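Local coordinates for uncharacterized protein (Legionella longbeachae NSW150, PDB 4JZA), which probably hydrolyses the 3-phosphate of phosphatidylinositol 3-phosphate, acting as a phosphoinositide phosphatase of a Legionella pathogen on lipids of its host, at residues 94-99 and 640-645; 190-195 and 297-302; 202-207 and 282-287. All blocks are in the same frame, centred on the assembly; numbering follows the deposited sequence.

Contact 1. Residues 94-99 and 640-645; sequences SIDDLH and SERSLK
Arg-642 spans the gap between the start of helix 95-116 and the turn leading into helix 643-652, meeting Asp-96 and Ile-95 with its guanidinium alone. A long, flexible arginine suits the place, since even the closest backbones, at Ile-95 and Arg-642, lie 10.4 Å apart between their CA atoms. Its chain runs extended at chi2 and then bends at chi3 (144°), which turns the guanidinium toward the aspartate.

The more sheltered part is the methyl CG2 of Ile-95, over one face of the guanidinium, 3.8 Å from Arg-642 NH1. The beta-branched isoleucine offers this methyl close to its own backbone. The charged pair lies on the solvent side, close but poorly aligned. Arg-642 NH2 sits before both carboxylate oxygens, 2.8 Å from Asp-96 OD1 and 2.9 Å from Asp-96 OD2, yet only OD1 accepts a hydrogen bond, weak and bent to 119° at the hydrogen. With one nitrogen facing both oxygens and the two group planes 59° apart, this salt bridge is unlike the coplanar two-pronged pairing.

Behind the contact, Ser-94 N-caps its helix and forms a capping box with Asp-97. Arg-642 NH1 makes the stronger salt bridge, with Asp-646 on helix 643-652. Shared between two carboxylates at an exposed edge, the arginine probably joins the two helix starts mainly by charge, a link that solvent would be expected to weaken.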
# COMPACT_ATOMS: atom_id res chain seq x y z
N SER A 94 3.24 -23.51 13.62
CA SER A 94 4.28 -23.21 12.67
C SER A 94 3.89 -21.97 11.85
O SER A 94 2.72 -21.63 11.72
CB SER A 94 4.42 -24.40 11.72
OG SER A 94 3.18 -24.64 11.06
N ILE A 95 4.88 -21.36 11.22
CA ILE A 95 4.61 -20.28 10.33
C ILE A 95 3.51 -20.59 9.31
O ILE A 95 2.83 -19.65 8.83
CB ILE A 95 5.88 -19.85 9.58
CG1 ILE A 95 5.65 -18.45 8.94
CG2 ILE A 95 6.30 -20.96 8.63
CD1 ILE A 95 6.55 -18.03 7.79
N ASP A 96 3.33 -21.86 8.96
CA ASP A 96 2.26 -22.28 8.07
C ASP A 96 0.90 -22.16 8.67
O ASP A 96 -0.02 -21.81 7.98
CB ASP A 96 2.40 -23.74 7.68
CG ASP A 96 3.54 -24.00 6.70
OD1 ASP A 96 3.74 -23.14 5.79
OD2 ASP A 96 4.22 -25.06 6.84
N ASP A 97 0.76 -22.53 9.95
CA ASP A 97 -0.53 -22.49 10.65
C ASP A 97 -0.89 -21.05 10.83
O ASP A 97 -2.01 -20.67 10.61
CB ASP A 97 -0.47 -23.14 12.07
CG ASP A 97 0.12 -24.58 12.09
OD1 ASP A 97 -0.40 -25.45 11.39
OD2 ASP A 97 1.11 -24.82 12.80
N LEU A 98 0.08 -20.25 11.26
CA LEU A 98 -0.14 -18.83 11.50
C LEU A 98 -0.42 -18.07 10.19
O LEU A 98 -1.17 -17.08 10.19
CB LEU A 98 1.05 -18.21 12.21
CG LEU A 98 1.54 -18.76 13.56
CD1 LEU A 98 2.80 -18.04 14.00
CD2 LEU A 98 0.51 -18.63 14.67
N HIS A 99 0.14 -18.50 9.07
CA HIS A 99 -0.16 -17.79 7.84
C HIS A 99 -1.60 -18.06 7.47
O HIS A 99 -2.28 -17.20 6.89
CB HIS A 99 0.80 -18.11 6.67
CG HIS A 99 0.78 -17.04 5.63
ND1 HIS A 99 -0.16 -17.00 4.62
CD2 HIS A 99 1.49 -15.89 5.52
CE1 HIS A 99 -0.02 -15.89 3.92
NE2 HIS A 99 0.98 -15.20 4.45
N SER A 640 17.24 -24.73 8.99
CA SER A 640 16.02 -24.83 8.20
C SER A 640 16.34 -24.50 6.77
O SER A 640 16.98 -23.48 6.54
CB SER A 640 14.97 -23.84 8.75
OG SER A 640 13.69 -24.01 8.11
N GLU A 641 15.92 -25.37 5.83
CA GLU A 641 15.97 -25.08 4.39
C GLU A 641 15.01 -23.99 4.03
O GLU A 641 15.17 -23.31 3.02
CB GLU A 641 15.60 -26.29 3.52
CG GLU A 641 16.75 -27.16 3.16
CD GLU A 641 17.80 -26.47 2.32
OE1 GLU A 641 17.45 -26.01 1.21
OE2 GLU A 641 18.99 -26.42 2.75
N ARG A 642 13.98 -23.85 4.84
CA ARG A 642 12.93 -22.86 4.65
C ARG A 642 13.26 -21.43 5.09
O ARG A 642 12.43 -20.54 4.82
CB ARG A 642 11.77 -23.18 5.56
CG ARG A 642 10.74 -24.19 5.15
CD ARG A 642 9.88 -24.30 6.39
NE ARG A 642 8.47 -24.49 6.07
CZ ARG A 642 7.64 -23.53 5.66
NH1 ARG A 642 8.06 -22.30 5.50
NH2 ARG A 642 6.39 -23.83 5.41
N SER A 643 14.36 -21.19 5.81
CA SER A 643 14.44 -19.90 6.57
C SER A 643 14.42 -18.65 5.70
O SER A 643 13.73 -17.72 6.01
CB SER A 643 15.57 -19.86 7.57
OG SER A 643 16.50 -20.84 7.22
N LEU A 644 15.07 -18.68 4.56
CA LEU A 644 15.02 -17.56 3.62
C LEU A 644 13.68 -17.49 2.86
O LEU A 644 13.29 -16.42 2.43
CB LEU A 644 16.22 -17.58 2.64
CG LEU A 644 17.54 -17.69 3.45
CD1 LEU A 644 18.75 -18.00 2.59
CD2 LEU A 644 17.79 -16.46 4.33
N LYS A 645 12.98 -18.59 2.70
CA LYS A 645 11.64 -18.54 2.08
C LYS A 645 10.58 -17.97 3.05
O LYS A 645 9.65 -17.30 2.63
CB LYS A 645 11.26 -19.88 1.52
CG LYS A 645 12.12 -20.29 0.33
CD LYS A 645 11.72 -21.66 -0.21
CE LYS A 645 12.22 -21.91 -1.64
NZ LYS A 645 13.64 -22.36 -1.60

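Contact 2. Residues 190-195 and 297-302; sequences PGWLRD and WDTATQ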
# COMPACT_ATOMS: atom_id res chain seq x y z
N PRO A 190 -14.19 15.86 -8.58
CA PRO A 190 -15.45 15.51 -9.20
C PRO A 190 -15.20 14.65 -10.43
O PRO A 190 -14.21 14.90 -11.17
CB PRO A 190 -16.03 16.87 -9.61
CG PRO A 190 -14.85 17.78 -9.79
CD PRO A 190 -13.68 17.15 -9.08
N GLY A 191 -16.12 13.71 -10.67
CA GLY A 191 -16.07 12.76 -11.81
C GLY A 191 -15.70 13.35 -13.17
O GLY A 191 -14.95 12.74 -13.93
N TRP A 192 -16.23 14.52 -13.47
CA TRP A 192 -15.96 15.14 -14.75
C TRP A 192 -14.52 15.43 -14.96
O TRP A 192 -14.05 15.47 -16.11
CB TRP A 192 -16.77 16.42 -14.90
CG TRP A 192 -16.43 17.58 -14.01
CD1 TRP A 192 -17.10 17.96 -12.85
CD2 TRP A 192 -15.44 18.59 -14.27
NE1 TRP A 192 -16.53 19.15 -12.37
CE2 TRP A 192 -15.53 19.56 -13.23
CE3 TRP A 192 -14.49 18.77 -15.28
CZ2 TRP A 192 -14.68 20.66 -13.15
CZ3 TRP A 192 -13.62 19.88 -15.21
CH2 TRP A 192 -13.72 20.80 -14.16
N LEU A 193 -13.80 15.65 -13.86
CA LEU A 193 -12.36 15.99 -13.93
C LEU A 193 -11.55 14.76 -14.19
O LEU A 193 -10.60 14.79 -14.97
CB LEU A 193 -11.90 16.63 -12.64
CG LEU A 193 -10.53 17.28 -12.62
CD1 LEU A 193 -10.26 18.27 -13.76
CD2 LEU A 193 -10.44 17.98 -11.30
N ARG A 194 -11.97 13.67 -13.55
CA ARG A 194 -11.37 12.38 -13.78
C ARG A 194 -11.51 11.93 -15.20
O ARG A 194 -10.59 11.37 -15.74
CB ARG A 194 -11.99 11.34 -12.89
CG ARG A 194 -11.59 11.50 -11.44
CD ARG A 194 -12.03 10.29 -10.64
NE ARG A 194 -12.01 10.57 -9.20
CZ ARG A 194 -10.89 10.68 -8.47
NH1 ARG A 194 -9.69 10.56 -9.02
NH2 ARG A 194 -10.98 10.91 -7.17
N ASP A 195 -12.67 12.19 -15.81
CA ASP A 195 -12.93 11.75 -17.19
C ASP A 195 -12.17 12.54 -18.28
O ASP A 195 -12.17 12.12 -19.41
CB ASP A 195 -14.43 11.76 -17.45
CG ASP A 195 -15.20 10.77 -16.55
OD1 ASP A 195 -14.58 9.91 -15.87
OD2 ASP A 195 -16.44 10.86 -16.52
N TRP A 297 -20.18 24.37 -14.38
CA TRP A 297 -20.08 25.84 -14.44
C TRP A 297 -19.80 26.50 -13.08
O TRP A 297 -19.33 27.63 -13.04
CB TRP A 297 -21.37 26.43 -14.99
CG TRP A 297 -22.48 26.27 -14.09
CD1 TRP A 297 -23.39 25.27 -14.11
CD2 TRP A 297 -22.83 27.11 -13.01
NE1 TRP A 297 -24.33 25.45 -13.14
CE2 TRP A 297 -23.99 26.56 -12.43
CE3 TRP A 297 -22.31 28.29 -12.50
CZ2 TRP A 297 -24.63 27.15 -11.35
CZ3 TRP A 297 -22.94 28.88 -11.42
CH2 TRP A 297 -24.09 28.31 -10.86
N ASP A 298 -20.17 25.85 -11.98
CA ASP A 298 -19.92 26.43 -10.68
C ASP A 298 -18.63 25.92 -10.06
O ASP A 298 -18.27 26.35 -9.00
CB ASP A 298 -21.07 26.19 -9.70
CG ASP A 298 -21.22 27.37 -8.67
OD1 ASP A 298 -20.35 28.25 -8.58
OD2 ASP A 298 -22.25 27.44 -7.95
N THR A 299 -17.95 24.99 -10.71
CA THR A 299 -16.82 24.38 -10.05
C THR A 299 -15.54 24.42 -10.88
O THR A 299 -14.47 24.32 -10.35
CB THR A 299 -17.17 22.94 -9.57
OG1 THR A 299 -17.03 21.98 -10.63
CG2 THR A 299 -18.62 22.88 -9.07
N ALA A 300 -15.65 24.64 -12.18
CA ALA A 300 -14.50 24.52 -13.02
C ALA A 300 -13.39 25.48 -12.65
O ALA A 300 -12.23 25.17 -12.86
CB ALA A 300 -14.90 24.73 -14.47
N THR A 301 -13.70 26.66 -12.15
CA THR A 301 -12.66 27.64 -11.90
C THR A 301 -12.06 27.50 -10.52
O THR A 301 -11.16 28.24 -10.16
CB THR A 301 -13.14 29.10 -12.08
OG1 THR A 301 -14.26 29.33 -11.24
CG2 THR A 301 -13.48 29.37 -13.51
N GLN A 302 -12.53 26.52 -9.77
CA GLN A 302 -12.00 26.30 -8.44
C GLN A 302 -10.90 25.29 -8.40
O GLN A 302 -10.19 25.18 -7.38
CB GLN A 302 -13.14 25.87 -7.56
CG GLN A 302 -14.12 27.00 -7.39
CD GLN A 302 -15.31 26.58 -6.60
OE1 GLN A 302 -15.30 25.54 -5.97
NE2 GLN A 302 -16.35 27.36 -6.67
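Trp-192, on the short helix 191-194, turns its indole to the loop 297-302, and two neighbouring residues of that loop receive it. The first is Thr-299. Its OG1 stands near the plane of the indole, at the edge, and accepts a weak hydrogen bond from Trp-192 NE1 over 3.4 Å, the angle at the hydrogen being 140°. With chi1 at 83°, the hydroxyl lies between the backbone N and carbonyl carbon of Thr-299 and faces the indole N-H. A small polar residue suits this spot, giving the one polar atom of the indole an acceptor where the tryptophan is otherwise buried.

Next comes Ala-300, which meets the six-membered ring obliquely: its CA is 3.9 Å from Trp-192 CZ2, and its CB is 4.1 Å from Trp-192 CH2. The small methyl lets the loop backbone come close to the ring. Ile-292, Glu-295 and Ile-296 also touch the tryptophan, while Tyr-214 packs on Ala-300.

The indole thus joins helix 191-194, within the phosphoinositide phosphatase insertion domain, to the loop after helix 293-296. There residues 299-302 have type I turn geometry, with Gln-302 N bonding to Thr-299 O.

Contact 3. Residues 202-207 and 282-287; sequences AYFCNL and TQFKKF
An aromatic cluster joins helix 198-206 to helix 274-288 in the all-helical region that includes the phosphoinositide phosphatase insertion domain. Tyr-203 and Phe-204 supply it from the first helix and Phe-284 from the second, with Phe-287 at its border. The two helical segments run at 59° with axes 14.0 Å apart at closest approach, too far for small side chains to meet, and large flat rings suit the distance.

Phe-284 is the shared ring. Its CG stands anti to the backbone N (chi1 -167°), and the far edge of its ring meets both partners, which also touch each other: Tyr-203 CD2 lies over the centre of the Phe-204 ring. Against Tyr-203, Phe-284 makes an edge-to-face, T-shaped pair, with centroids 5.2 Å apart and planes at 78°. Here Phe-284 CE2 lies over one face of the tyrosine ring, toward its rim. The tyrosine hydroxyl, in a buried setting, is satisfied by a hydrogen bond to Asp-220 on helix 214-234. Phe-204 meets Phe-284 obliquely, the centroids being 5.9 Å apart, and Phe-287 touches Phe-204 more loosely, 4.5 Å separating Phe-287 CE2 from Phe-204 CE2.

Other rings extend the packing: Phe-221 on Phe-284, and His-262 on Tyr-203. Within 202-207, Asn-206 ND2 bonds to Ala-202 O, which also accepts from Asn-206 N. At the centre of the cluster, Phe-284 CZ lies 3.7 Å from both Tyr-203 CD2 and Phe-204 CE2.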
# COMPACT_ATOMS: atom_id res chain seq x y z
N ALA A 202 -4.79 19.43 -18.00
CA ALA A 202 -3.84 20.48 -17.79
C ALA A 202 -4.52 21.86 -17.84
O ALA A 202 -4.16 22.77 -17.05
CB ALA A 202 -2.72 20.42 -18.80
N TYR A 203 -5.49 22.02 -18.75
CA TYR A 203 -6.18 23.31 -18.91
C TYR A 203 -6.78 23.75 -17.58
O TYR A 203 -6.42 24.78 -17.06
CB TYR A 203 -7.27 23.26 -20.00
CG TYR A 203 -7.92 24.60 -20.27
CD1 TYR A 203 -7.30 25.53 -21.07
CD2 TYR A 203 -9.13 24.93 -19.75
CE1 TYR A 203 -7.85 26.75 -21.36
CE2 TYR A 203 -9.70 26.17 -20.01
CZ TYR A 203 -9.05 27.08 -20.83
OH TYR A 203 -9.55 28.34 -21.12
N PHE A 204 -7.64 22.93 -17.01
CA PHE A 204 -8.36 23.33 -15.81
C PHE A 204 -7.47 23.36 -14.58
O PHE A 204 -7.64 24.20 -13.71
CB PHE A 204 -9.56 22.39 -15.57
CG PHE A 204 -10.69 22.57 -16.55
CD1 PHE A 204 -11.52 23.67 -16.48
CD2 PHE A 204 -10.94 21.61 -17.52
CE1 PHE A 204 -12.57 23.83 -17.40
CE2 PHE A 204 -11.99 21.76 -18.43
CZ PHE A 204 -12.80 22.86 -18.37
N CYS A 205 -6.52 22.45 -14.49
CA CYS A 205 -5.68 22.40 -13.27
C CYS A 205 -4.66 23.54 -13.24
O CYS A 205 -4.17 23.87 -12.19
CB CYS A 205 -4.98 21.03 -13.07
SG CYS A 205 -6.14 19.70 -12.69
N ASN A 206 -4.38 24.15 -14.39
CA ASN A 206 -3.44 25.29 -14.42
C ASN A 206 -4.09 26.64 -14.64
O ASN A 206 -3.41 27.66 -14.66
CB ASN A 206 -2.38 25.04 -15.46
CG ASN A 206 -1.51 23.88 -15.08
OD1 ASN A 206 -0.66 24.01 -14.21
ND2 ASN A 206 -1.74 22.72 -15.69
N LEU A 207 -5.42 26.64 -14.75
CA LEU A 207 -6.16 27.85 -15.04
C LEU A 207 -5.77 28.97 -14.09
O LEU A 207 -5.84 28.82 -12.87
CB LEU A 207 -7.66 27.58 -14.88
CG LEU A 207 -8.63 28.61 -15.46
CD1 LEU A 207 -8.56 28.58 -16.98
CD2 LEU A 207 -10.03 28.33 -14.94
N THR A 282 -10.65 21.92 -31.65
CA THR A 282 -12.06 22.23 -31.98
C THR A 282 -12.99 21.25 -31.24
O THR A 282 -14.17 21.51 -31.03
CB THR A 282 -12.36 22.37 -33.51
OG1 THR A 282 -11.94 21.18 -34.21
CG2 THR A 282 -11.69 23.70 -34.14
N GLN A 283 -12.42 20.15 -30.79
CA GLN A 283 -13.12 19.20 -29.93
C GLN A 283 -13.26 19.65 -28.46
O GLN A 283 -14.19 19.25 -27.77
CB GLN A 283 -12.33 17.92 -30.01
CG GLN A 283 -12.82 16.76 -29.17
CD GLN A 283 -11.78 15.67 -29.18
OE1 GLN A 283 -11.06 15.47 -28.18
NE2 GLN A 283 -11.60 15.04 -30.35
N PHE A 284 -12.32 20.48 -27.98
CA PHE A 284 -12.41 21.09 -26.64
C PHE A 284 -13.42 22.25 -26.63
O PHE A 284 -14.26 22.33 -25.72
CB PHE A 284 -11.02 21.54 -26.13
CG PHE A 284 -10.98 21.89 -24.65
CD1 PHE A 284 -11.69 21.13 -23.70
CD2 PHE A 284 -10.21 22.94 -24.20
CE1 PHE A 284 -11.66 21.44 -22.35
CE2 PHE A 284 -10.17 23.25 -22.84
CZ PHE A 284 -10.90 22.50 -21.91
N LYS A 285 -13.38 23.12 -27.66
CA LYS A 285 -14.40 24.19 -27.89
C LYS A 285 -15.79 23.61 -27.78
O LYS A 285 -16.65 24.16 -27.11
CB LYS A 285 -14.23 24.85 -29.28
CG LYS A 285 -15.11 26.08 -29.58
CD LYS A 285 -15.46 26.15 -31.07
CE LYS A 285 -15.90 27.53 -31.60
NZ LYS A 285 -15.20 28.70 -30.99
N LYS A 286 -15.98 22.47 -28.45
CA LYS A 286 -17.24 21.78 -28.46
C LYS A 286 -17.56 21.20 -27.09
O LYS A 286 -18.70 21.26 -26.65
CB LYS A 286 -17.23 20.67 -29.52
CG LYS A 286 -18.55 20.46 -30.24
CD LYS A 286 -19.40 19.33 -29.65
CE LYS A 286 -18.84 17.94 -29.97
NZ LYS A 286 -18.95 17.59 -31.41
N PHE A 287 -16.55 20.67 -26.40
CA PHE A 287 -16.77 20.13 -25.06
C PHE A 287 -17.31 21.19 -24.10
O PHE A 287 -18.28 20.96 -23.37
CB PHE A 287 -15.47 19.58 -24.50
CG PHE A 287 -15.55 19.12 -23.06
CD1 PHE A 287 -16.12 17.92 -22.75
CD2 PHE A 287 -15.02 19.91 -22.02
CE1 PHE A 287 -16.18 17.50 -21.42
CE2 PHE A 287 -15.08 19.50 -20.70
CZ PHE A 287 -15.65 18.28 -20.40

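Contacts 2 and 3 are neighbours in one helical region, their centres about 11 Å apart, whereas contact 1 lies on the opposite side of the chain's centre, about 51 and 56 Å from them between centres. In sequence they are concentric: 94-99 and 640-645 enclose 190-195 and 297-302, which enclose 202-207 and 282-287. Helices 191-194 and 198-206 follow each other, and Phe-204 bridges the inner pair, its ring edge-to-face with Trp-192 and in packing contact with Ala-300. The two thus form one continuous core where the chain runs through a strand-free helical region that includes the insertion domain, while contact 1 joins helices 95-116 and 643-652, far apart in sequence, at the surface.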